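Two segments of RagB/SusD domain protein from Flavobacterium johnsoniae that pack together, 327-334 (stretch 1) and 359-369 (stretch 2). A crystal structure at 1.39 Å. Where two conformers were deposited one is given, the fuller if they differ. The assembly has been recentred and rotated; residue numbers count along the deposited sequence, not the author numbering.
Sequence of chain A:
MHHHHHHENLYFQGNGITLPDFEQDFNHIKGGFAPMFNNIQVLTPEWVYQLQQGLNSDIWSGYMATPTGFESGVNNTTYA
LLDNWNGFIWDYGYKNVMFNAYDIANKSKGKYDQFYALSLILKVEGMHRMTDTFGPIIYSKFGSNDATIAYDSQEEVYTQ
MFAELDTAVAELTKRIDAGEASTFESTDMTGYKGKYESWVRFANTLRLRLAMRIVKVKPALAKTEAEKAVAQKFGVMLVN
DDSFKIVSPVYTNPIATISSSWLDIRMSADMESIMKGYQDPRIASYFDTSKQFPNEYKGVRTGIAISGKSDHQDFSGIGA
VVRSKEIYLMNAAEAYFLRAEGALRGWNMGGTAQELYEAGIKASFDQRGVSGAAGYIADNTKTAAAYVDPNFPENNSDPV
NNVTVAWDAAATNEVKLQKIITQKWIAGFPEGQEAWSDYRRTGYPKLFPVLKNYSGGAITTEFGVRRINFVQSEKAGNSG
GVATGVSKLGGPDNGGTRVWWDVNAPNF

Stretch 1, residues 327-334: IYLMNAAE
Stretch 2 359-369: AGIKASFDQRG

Stretch 1 enters as a strand at Ile327 and Tyr328, turns a corner at Leu329, and passes through Asn331 into a helix that includes Ala333 and Glu334. Stretch 2 is already helical at Ala359, with phi/psi near -60/-45 through Gln367, then -91/-3 at Arg368, and regular i to i+4 bonds, such as Ser364 N to Gly360 O at 3.1 Å. The two meet over a modest 294 Å² in total. Going forward along stretch 2, the contacts step back along stretch 1, from Ala333 at Gly360 to Asn331 and Tyr328 at Gln367.

Backbones come closest at Gly360, whose CA lies 4.6 Å from the CA of Ala333. The approach is close, with Ala333 CB 3.6 Å from Gly360 O; a CB placed ideally on Gly360 would lie 3.6 Å from Ala333 O, in contact but without a clash. Ile361 points away, and Lys362, out of reach, spends its charge within its own helix, Lys362 NZ bridging to Asp366 OD2 at 2.9 Å. One turn on from Gly360, Ala363 points toward stretch 1, its CB 4.4 Å from Ala333 CB in an apolar pairing. Ser364 (chi1 t) sets its CB 4.0 Å from Ala333 CB.

Gln367 changes the chemistry from apolar to polar. Its extended t,t side chain, with chi3 at 33°, carries NE2 to Asn331 OD1 for a 3.1 Å hydrogen bond; Asn331 is m, with chi2 at -43°. Gln367 NE2 also lies 3.3 Å from Tyr328 CE2, oblique to a ring set by chi1 -75° and chi2 78°. Water extends the amide's reach at both ends: one accepts from Gln367 NE2 (3.2 Å) and bonds Tyr328 OH (2.9 Å), while another donates to Gln367 OE1 (2.8 Å) and accepts from Ala333 N (2.9 Å).

Arg368, m,m,t, starts sideways but brings NH2 within 4.0 Å of Asn331 ND2. Both are donors, and a water accepts from each, at 3.0 Å from Asn331 ND2 and weakly at 3.3 Å from Arg368 NH2. Gly369, at phi 73°, closes the helix in a Schellman motif.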

# COMPACT_ATOMS: atom_id res chain seq x y z
N ILE A 327 22.97 6.51 25.55
CA ILE A 327 22.52 6.27 24.18
C ILE A 327 21.06 6.72 24.07
O ILE A 327 20.16 6.10 24.65
CB ILE A 327 22.66 4.79 23.79
CG1 ILE A 327 24.11 4.31 23.92
CG2 ILE A 327 22.16 4.56 22.37
CD1 ILE A 327 24.44 3.70 25.27
N TYR A 328 20.84 7.81 23.34
CA TYR A 328 19.50 8.39 23.22
C TYR A 328 18.67 7.63 22.20
O TYR A 328 19.13 7.35 21.08
CB TYR A 328 19.58 9.87 22.87
CG TYR A 328 19.99 10.73 24.04
CD1 TYR A 328 21.31 10.80 24.45
CD2 TYR A 328 19.04 11.43 24.78
CE1 TYR A 328 21.68 11.56 25.53
CE2 TYR A 328 19.40 12.20 25.87
CZ TYR A 328 20.73 12.26 26.23
OH TYR A 328 21.11 13.02 27.32
N LEU A 329 17.45 7.29 22.59
CA LEU A 329 16.55 6.56 21.70
C LEU A 329 15.30 7.37 21.33
O LEU A 329 14.65 7.07 20.33
CB LEU A 329 16.16 5.22 22.33
CG LEU A 329 17.32 4.24 22.49
CD1 LEU A 329 16.87 3.03 23.30
CD2 LEU A 329 17.87 3.83 21.13
N MET A 330 14.96 8.39 22.12
CA MET A 330 13.88 9.31 21.75
C MET A 330 14.09 10.63 22.50
O MET A 330 13.94 10.69 23.72
CB MET A 330 12.51 8.72 22.08
CG MET A 330 11.35 9.62 21.67
SD MET A 330 9.73 8.98 22.17
CE MET A 330 9.50 7.67 20.98
N ASN A 331 14.42 11.68 21.75
CA ASN A 331 14.66 12.99 22.34
C ASN A 331 13.39 13.80 22.51
O ASN A 331 12.45 13.65 21.73
CB ASN A 331 15.59 13.82 21.46
CG ASN A 331 16.94 13.18 21.25
OD1 ASN A 331 17.54 12.65 22.19
ND2 ASN A 331 17.44 13.26 20.03
N ALA A 332 13.36 14.70 23.49
CA ALA A 332 12.24 15.61 23.63
C ALA A 332 11.95 16.38 22.34
O ALA A 332 10.79 16.67 22.05
CB ALA A 332 12.49 16.56 24.81
N ALA A 333 12.98 16.73 21.58
CA ALA A 333 12.76 17.47 20.33
C ALA A 333 11.77 16.75 19.41
O ALA A 333 10.91 17.40 18.80
CB ALA A 333 14.07 17.71 19.60
N GLU A 334 11.86 15.43 19.34
CA GLU A 334 10.96 14.65 18.50
C GLU A 334 9.51 14.86 18.90
O GLU A 334 8.63 14.91 18.04
CB GLU A 334 11.30 13.16 18.57
CG GLU A 334 10.33 12.32 17.73
CD GLU A 334 10.64 10.83 17.70
OE1 GLU A 334 11.77 10.43 18.06
OE2 GLU A 334 9.74 10.07 17.30
N ALA A 359 9.97 25.46 18.87
CA ALA A 359 10.28 24.88 20.17
C ALA A 359 11.10 23.61 20.04
O ALA A 359 11.97 23.34 20.88
CB ALA A 359 9.01 24.63 20.98
N GLY A 360 10.84 22.81 19.01
CA GLY A 360 11.62 21.60 18.79
C GLY A 360 13.07 21.91 18.46
O GLY A 360 13.99 21.23 18.95
N ILE A 361 13.29 22.90 17.61
CA ILE A 361 14.65 23.31 17.26
C ILE A 361 15.40 23.80 18.50
O ILE A 361 16.53 23.38 18.75
CB ILE A 361 14.66 24.40 16.16
CG1 ILE A 361 13.98 23.88 14.89
CG2 ILE A 361 16.09 24.85 15.85
CD1 ILE A 361 13.71 24.96 13.86
N LYS A 362 14.76 24.65 19.30
CA LYS A 362 15.36 25.13 20.54
C LYS A 362 15.70 23.99 21.50
O LYS A 362 16.78 23.96 22.08
CB LYS A 362 14.45 26.14 21.23
CG LYS A 362 14.94 26.57 22.61
CD LYS A 362 13.92 27.47 23.31
CE LYS A 362 14.14 27.48 24.82
NZ LYS A 362 15.58 27.69 25.16
N ALA A 363 14.78 23.04 21.65
CA ALA A 363 15.02 21.89 22.51
C ALA A 363 16.28 21.13 22.08
O ALA A 363 17.10 20.75 22.92
CB ALA A 363 13.82 20.96 22.52
N SER A 364 16.42 20.91 20.78
CA SER A 364 17.58 20.20 20.26
C SER A 364 18.88 21.00 20.46
O SER A 364 19.90 20.42 20.87
CB SER A 364 17.38 19.85 18.78
OG SER A 364 18.51 19.18 18.26
N PHE A 365 18.86 22.30 20.16
CA PHE A 365 20.03 23.15 20.40
C PHE A 365 20.44 23.08 21.87
O PHE A 365 21.63 22.93 22.18
CB PHE A 365 19.75 24.60 19.99
CG PHE A 365 20.12 24.93 18.57
CD1 PHE A 365 19.59 24.23 17.50
CD2 PHE A 365 20.98 25.99 18.30
CE1 PHE A 365 19.92 24.56 16.19
CE2 PHE A 365 21.32 26.33 17.00
CZ PHE A 365 20.78 25.61 15.94
N ASP A 366 19.46 23.19 22.77
CA ASP A 366 19.75 23.10 24.20
C ASP A 366 20.33 21.74 24.56
O ASP A 366 21.28 21.64 25.35
CB ASP A 366 18.49 23.38 25.02
CG ASP A 366 18.05 24.83 24.95
OD1 ASP A 366 18.84 25.69 24.51
OD2 ASP A 366 16.89 25.09 25.34
N GLN A 367 19.76 20.68 23.99
CA GLN A 367 20.21 19.33 24.28
C GLN A 367 21.67 19.14 23.90
O GLN A 367 22.43 18.45 24.60
CB GLN A 367 19.33 18.31 23.55
CG GLN A 367 19.60 16.90 24.01
CD GLN A 367 18.65 15.88 23.41
OE1 GLN A 367 18.21 16.02 22.27
NE2 GLN A 367 18.35 14.85 24.18
N ARG A 368 22.08 19.77 22.79
CA ARG A 368 23.44 19.62 22.29
C ARG A 368 24.40 20.68 22.84
O ARG A 368 25.59 20.65 22.54
CB ARG A 368 23.45 19.65 20.76
CG ARG A 368 22.44 18.70 20.11
CD ARG A 368 22.64 17.26 20.53
NE ARG A 368 21.77 16.39 19.74
CZ ARG A 368 21.91 15.07 19.64
NH1 ARG A 368 22.89 14.45 20.29
NH2 ARG A 368 21.08 14.38 18.89
N GLY A 369 23.88 21.61 23.64
CA GLY A 369 24.72 22.61 24.28
C GLY A 369 25.25 23.69 23.36
O GLY A 369 26.32 24.25 23.60
O HOH W 1 19.48 15.46 27.08
O HOH W 2 19.67 11.40 19.39
O HOH W 3 15.74 17.33 22.40